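Local coordinates for protein endoglucanase (Clostridium thermocellum, PDB 2YIK) that probably hydrolyses internal beta-1,4-glucosidic bonds of cellulose, as a family 9 glycoside hydrolase, at residues A[394-397]-A[398-402]. Residues are numbered along the deposited sequence; the frame is centred on the assembly and turned at random.
Sequences RYNT and AAQLI
Asn-396 and Gln-400, one turn apart on helix 392-408 of the (alpha/alpha)6 barrel that is the fold of family 9 glycoside hydrolases, illustrate how a buried helix can pair two polar side chains, i to i+4. Gln-400 NE2 donates to Asn-396 OD1 at 2.7 Å, almost straight (169°) and nearly along the C=O axis of the acceptor. The oxygen lies in the plane of the donor amide, yet the two amide planes stand 84° apart, close to perpendicular. Asn-396 reaches the bond because its CG is anti to the backbone N (chi1 -174°), while the chain of Gln-400 runs extended beyond CG. The other end of the Asn-396 amide, ND2, is bound to Val-385 O, which should limit rotation of the group. The backbone repeats the same i to i+4 spacing, with Gln-400 N on Asn-396 O at 2.9 Å. Helix 416-428 meets Gln-400 through Gln-424 and Met-425, and helix 499-516 meets it through Leu-512. Thr-397 directs OG1 back to Ala-393 O, leaving its methyl CG2 beside the bridging amide, 3.8 Å from Gln-400 NE2.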
loop_
_atom_site.group_PDB
_atom_site.type_symbol
_atom_site.label_atom_id
_atom_site.label_comp_id
_atom_site.label_asym_id
_atom_site.label_seq_id
_atom_site.Cartn_x
_atom_site.Cartn_y
_atom_site.Cartn_z
ATOM N N ARG A 394 -5.374 10.329 3.574
ATOM C CA ARG A 394 -5.094 9.076 2.901
ATOM C C ARG A 394 -6.025 8.906 1.698
ATOM O O ARG A 394 -5.604 8.444 0.635
ATOM C CB ARG A 394 -5.243 7.935 3.915
ATOM C CG ARG A 394 -5.402 6.546 3.344
ATOM C CD ARG A 394 -6.867 6.170 3.307
ATOM N NE ARG A 394 -7.506 6.372 4.602
ATOM C CZ ARG A 394 -7.922 5.398 5.405
ATOM N NH1 ARG A 394 -7.768 4.126 5.062
ATOM N NH2 ARG A 394 -8.526 5.701 6.544
ATOM N N TYR A 395 -7.285 9.303 1.858
ATOM C CA TYR A 395 -8.261 9.214 0.771
ATOM C C TYR A 395 -8.007 10.296 -0.269
ATOM O O TYR A 395 -8.048 10.044 -1.473
ATOM C CB TYR A 395 -9.682 9.386 1.306
ATOM C CG TYR A 395 -10.139 8.286 2.223
ATOM C CD1 TYR A 395 -10.052 6.956 1.832
ATOM C CD2 TYR A 395 -10.727 8.576 3.457
ATOM C CE1 TYR A 395 -10.546 5.934 2.638
ATOM C CE2 TYR A 395 -11.226 7.558 4.274
ATOM C CZ TYR A 395 -11.133 6.241 3.850
ATOM O OH TYR A 395 -11.642 5.223 4.622
ATOM N N ASN A 396 -7.757 11.509 0.217
ATOM C CA ASN A 396 -7.512 12.641 -0.658
ATOM C C ASN A 396 -6.312 12.412 -1.576
ATOM O O ASN A 396 -6.406 12.629 -2.780
ATOM C CB ASN A 396 -7.300 13.912 0.172
ATOM C CG ASN A 396 -7.175 15.160 -0.692
ATOM O OD1 ASN A 396 -6.141 15.405 -1.305
ATOM N ND2 ASN A 396 -8.239 15.945 -0.748
ATOM N N THR A 397 -5.188 11.979 -1.014
ATOM C CA THR A 397 -4.002 11.743 -1.829
ATOM C C THR A 397 -4.190 10.577 -2.808
ATOM O O THR A 397 -3.550 10.548 -3.859
ATOM C CB THR A 397 -2.735 11.529 -0.952
ATOM O OG1 THR A 397 -2.956 10.487 0.006
ATOM C CG2 THR A 397 -2.382 12.825 -0.234
ATOM N N ALA A 398 -5.077 9.639 -2.473
ATOM C CA ALA A 398 -5.364 8.515 -3.363
ATOM C C ALA A 398 -6.097 9.071 -4.581
ATOM O O ALA A 398 -5.862 8.642 -5.711
ATOM C CB ALA A 398 -6.225 7.485 -2.662
ATOM N N ALA A 399 -6.993 10.024 -4.346
ATOM C CA ALA A 399 -7.727 10.653 -5.440
ATOM C C ALA A 399 -6.735 11.453 -6.279
ATOM O O ALA A 399 -6.834 11.490 -7.504
ATOM C CB ALA A 399 -8.818 11.576 -4.893
ATOM N N GLN A 400 -5.786 12.103 -5.608
ATOM C CA GLN A 400 -4.763 12.881 -6.302
ATOM C C GLN A 400 -3.980 11.963 -7.237
ATOM O O GLN A 400 -3.729 12.299 -8.397
ATOM C CB GLN A 400 -3.797 13.522 -5.297
ATOM C CG GLN A 400 -4.362 14.694 -4.496
ATOM C CD GLN A 400 -3.299 15.353 -3.626
ATOM O OE1 GLN A 400 -2.172 15.568 -4.073
ATOM N NE2 GLN A 400 -3.654 15.680 -2.385
ATOM N N LEU A 401 -3.587 10.803 -6.721
ATOM C CA LEU A 401 -2.839 9.836 -7.513
ATOM C C LEU A 401 -3.629 9.449 -8.756
ATOM O O LEU A 401 -3.106 9.517 -9.865
ATOM C CB LEU A 401 -2.531 8.585 -6.688
ATOM C CG LEU A 401 -1.805 7.457 -7.431
ATOM C CD1 LEU A 401 -0.460 7.961 -7.944
ATOM C CD2 LEU A 401 -1.610 6.271 -6.497
ATOM N N ILE A 402 -4.889 9.055 -8.568
ATOM C CA ILE A 402 -5.738 8.665 -9.696
ATOM C C ILE A 402 -5.864 9.823 -10.677
ATOM O O ILE A 402 -5.840 9.623 -11.886
ATOM C CB ILE A 402 -7.161 8.243 -9.240
ATOM C CG1 ILE A 402 -7.071 7.023 -8.318
ATOM C CG2 ILE A 402 -8.044 7.962 -10.461
ATOM C CD1 ILE A 402 -6.540 5.802 -8.986
#